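Local coordinates for glyoxalase family protein (Bacillus cereus, PDB 1SS4) that is of unknown function but belongs to the glyoxalase (vicinal oxygen chelate) family and probably binds a metal ion, with two copies in the deposited assembly, at the interface of chains A and B. Numbering follows the deposited sequence. Chains: chain A/B, Glyoxalase family protein.

Contact 1: the interface of chains A and B. Residues chain A 102, 131, 149; chain B 11, 13.
The guanidinium of B:Arg11 has A:Thr102 over one face and the carboxylate of A:Glu149 at its edge. The hydroxyl OG1 of A:Thr102 stands 3.6 Å above the plane of the B:Arg11 guanidinium, over its centre, whereas CD of A:Glu149 lies in that plane. Carboxylate and guanidinium are turned only 17° from coplanar, although the two side chains meet at about a right angle. Their salt bridge rests on B:Arg11 NH2 and A:Glu149 OE2, 2.6 Å apart. This bond, to the syn lone pair of OE2, is short but bent (129° at the hydrogen); the weak bond from the same NH2 to OE1 is straighter, so two nitrogens do not pair with two oxygens here.

A:Glu149 OE2 also accepts a bond from its own chain: the phenol OH of A:Tyr131 reaches it nearly along the C-O axis at 2.9 Å. Two donors on one oxygen should fix the rotation of the carboxylate. Within chain B, B:Arg11 NE forms a salt bridge with B:Asp13 OD2, 2.9 Å away, so one guanidinium bridges acids from both chains and probably offsets their like charges. In B:Arg11, CG takes the crowded position between backbone N and carbonyl carbon (chi1 65°); from there the chain runs extended to NE, alongside A:Thr102.

B:Asp13 receives the A:Thr102 hydroxyl in the mouth of its carboxylate. OG1 lies 2.5 Å from B:Asp13 OD1 and 2.7 Å from OD2, both through syn lone pairs, a forked arrangement for one hydroxyl. A water links A:Tyr131 OH, A:Glu149 OE2 and B:Asp13 OD2; its contact with A:Thr102 OG1 is unusually short and should be read with caution.

Next to this polar cluster, A:Thr102 and B:Arg11 form an antiparallel beta bridge, linking strand 95-103 of chain A with strand 9-18 of chain B. Its firmer bond runs from A:Thr102 N to B:Arg11 O, at 2.9 Å.

Contact 2: the interface of chains A and B. Residues chain A 86, 89, 95-96; chain B 86, 89, 95-96.
A:His86 and B:His86 lie one above the other across the two-fold axis, their imidazole planes within about 7° of parallel. The rings are slid past each other, bringing their CG-CD2 sides together instead of their centres: A:His86 CD2 is 3.6 Å from B:His86 CD2. The side chains nevertheless cross at about a right angle, because the bonds leading into the rings come from different directions; A:His86 CB and B:His86 CB approach to 3.7 Å.

Each ring aims NE2 at the backbone carbonyl of the opposite chain. A:His86 NE2 donates to B:Tyr96 O at 2.7 Å, and B:His86 NE2 to A:Tyr96 O, also at 2.7 Å. Both bonds are nearly straight at the hydrogen, and each acceptor lies in the plane of its imidazole, although the donor is tilted 21° from the carbonyl plane. Each bond should restrain the rotation of its ring. In A:His86, CG sits between the backbone N and the carbonyl carbon (chi1 46°), a turn that directs NE2 across the interface at the B:Tyr96 carbonyl.

Each alanine methyl meets the ND1-CE1 side of the opposite imidazole, obliquely from the face that also meets the other histidine: A:Ala89 CB is 3.6 Å from B:His86 CE1, and B:Ala89 CB 3.8 Å from A:His86 CE1. The tyrosines touch through their beta carbons, A:Tyr96 CB to B:Tyr96 CB being 3.5 Å, while their phenol rings diverge.

This central, two-fold symmetric loop-to-strand patch probably helps hold the chains together, though the structure alone does not establish a biological dimer; in each chain His86 and Ala89 belong to the loop preceding strand 95-103, which Gly95 and Tyr96 begin.

Contact 1: the interface of chains A and B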
# COMPACT_ATOMS: atom_id res chain seq x y z
N THR A 102 11.81 -3.20 6.39
CA THR A 102 13.20 -3.60 6.63
C THR A 102 13.27 -3.74 8.15
O THR A 102 12.87 -2.82 8.86
CB THR A 102 14.22 -2.55 6.21
OG1 THR A 102 14.16 -2.37 4.79
CG2 THR A 102 15.65 -3.00 6.59
N TYR A 131 21.12 -7.86 0.87
CA TYR A 131 19.85 -8.15 1.53
C TYR A 131 19.56 -9.62 1.74
O TYR A 131 20.13 -10.49 1.11
CB TYR A 131 18.68 -7.61 0.70
CG TYR A 131 18.47 -6.12 0.74
CD1 TYR A 131 18.08 -5.48 1.92
CD2 TYR A 131 18.63 -5.35 -0.41
CE1 TYR A 131 17.85 -4.11 1.95
CE2 TYR A 131 18.40 -3.98 -0.39
CZ TYR A 131 18.01 -3.36 0.79
OH TYR A 131 17.79 -2.00 0.82
N GLU A 149 19.03 -5.73 6.15
CA GLU A 149 20.22 -5.21 5.48
C GLU A 149 21.49 -5.88 6.02
O GLU A 149 21.62 -6.10 7.22
CB GLU A 149 20.29 -3.70 5.72
CG GLU A 149 20.36 -2.87 4.47
CD GLU A 149 19.38 -1.72 4.50
OE1 GLU A 149 19.30 -1.04 5.56
OE2 GLU A 149 18.70 -1.49 3.48
N ARG B 11 12.29 0.55 8.84
CA ARG B 11 11.46 1.40 7.99
C ARG B 11 10.49 0.62 7.10
O ARG B 11 10.62 -0.61 6.95
CB ARG B 11 12.34 2.26 7.10
CG ARG B 11 13.14 1.44 6.12
CD ARG B 11 14.03 2.32 5.27
NE ARG B 11 14.93 1.53 4.44
CZ ARG B 11 15.97 0.85 4.91
NH1 ARG B 11 16.26 0.86 6.21
NH2 ARG B 11 16.72 0.15 4.07
N ASP B 13 9.89 0.28 3.59
CA ASP B 13 10.57 0.57 2.34
C ASP B 13 9.68 1.02 1.20
O ASP B 13 9.98 2.01 0.55
CB ASP B 13 11.35 -0.63 1.82
CG ASP B 13 12.38 -1.14 2.81
OD1 ASP B 13 12.10 -2.16 3.47
OD2 ASP B 13 13.45 -0.51 2.91
O HOH W 1 15.99 -2.06 3.23

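Contact 2: the interface of chains A and B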
# COMPACT_ATOMS: atom_id res chain seq x y z
N HIS A 86 -9.56 -9.62 -1.39
CA HIS A 86 -8.35 -9.93 -2.14
C HIS A 86 -7.19 -10.08 -1.14
O HIS A 86 -6.03 -9.97 -1.48
CB HIS A 86 -8.01 -8.88 -3.22
CG HIS A 86 -8.12 -7.46 -2.76
ND1 HIS A 86 -9.31 -6.78 -2.73
CD2 HIS A 86 -7.17 -6.59 -2.32
CE1 HIS A 86 -9.10 -5.55 -2.28
NE2 HIS A 86 -7.81 -5.41 -2.03
N ALA A 89 -4.99 -12.83 -2.37
CA ALA A 89 -4.80 -12.85 -3.81
C ALA A 89 -3.43 -13.45 -4.13
O ALA A 89 -2.50 -13.36 -3.32
CB ALA A 89 -4.87 -11.41 -4.37
N GLY A 95 -2.85 -5.31 -9.18
CA GLY A 95 -3.32 -4.51 -8.05
C GLY A 95 -2.30 -4.46 -6.91
O GLY A 95 -1.19 -4.97 -7.03
N TYR A 96 -2.68 -3.80 -5.81
CA TYR A 96 -1.79 -3.68 -4.65
C TYR A 96 -1.30 -5.06 -4.28
O TYR A 96 -2.08 -6.00 -4.19
CB TYR A 96 -2.53 -3.04 -3.48
CG TYR A 96 -2.73 -1.55 -3.67
CD1 TYR A 96 -1.66 -0.67 -3.55
CD2 TYR A 96 -3.99 -1.03 -3.98
CE1 TYR A 96 -1.81 0.67 -3.73
CE2 TYR A 96 -4.17 0.34 -4.16
CZ TYR A 96 -3.07 1.18 -4.03
OH TYR A 96 -3.20 2.53 -4.17
N HIS B 86 -7.38 -7.25 -8.91
CA HIS B 86 -8.19 -6.60 -7.90
C HIS B 86 -7.97 -5.09 -7.94
O HIS B 86 -8.25 -4.38 -6.97
CB HIS B 86 -7.89 -7.15 -6.47
CG HIS B 86 -6.43 -7.21 -6.11
ND1 HIS B 86 -5.66 -8.34 -6.30
CD2 HIS B 86 -5.62 -6.30 -5.53
CE1 HIS B 86 -4.44 -8.12 -5.84
NE2 HIS B 86 -4.38 -6.89 -5.36
N ALA B 89 -11.30 -3.43 -7.35
CA ALA B 89 -12.15 -4.01 -6.32
C ALA B 89 -12.95 -2.85 -5.68
O ALA B 89 -12.51 -1.71 -5.70
CB ALA B 89 -11.28 -4.71 -5.25
N GLY B 95 -8.67 -6.48 2.19
CA GLY B 95 -7.35 -6.40 1.58
C GLY B 95 -6.80 -5.00 1.40
O GLY B 95 -7.42 -4.02 1.82
N TYR B 96 -5.63 -4.88 0.76
CA TYR B 96 -5.04 -3.55 0.54
C TYR B 96 -6.08 -2.68 -0.16
O TYR B 96 -6.71 -3.13 -1.12
CB TYR B 96 -3.78 -3.67 -0.32
CG TYR B 96 -2.59 -4.23 0.45
CD1 TYR B 96 -1.95 -3.45 1.41
CD2 TYR B 96 -2.11 -5.53 0.20
CE1 TYR B 96 -0.86 -3.93 2.11
CE2 TYR B 96 -1.01 -6.02 0.89
CZ TYR B 96 -0.39 -5.21 1.85
OH TYR B 96 0.70 -5.64 2.57

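The C-alpha centres of contact 1 and contact 2 are about 23 Å apart, yet both use strand 95-103: its first residues enter contact 2, and A:Thr102, near its far end, enters contact 1. The strand thus runs from the two-fold axis out to the place where the chains pair edge to edge. Contact 2 holds both symmetry-related halves, while contact 1 has a twin with the chains exchanged. Sheet pairing at the flanks and reciprocal loop-to-strand bonds at the centre would together fix the relative orientation of the chains, consistent with a genuine dimer, although the structure alone does not prove one.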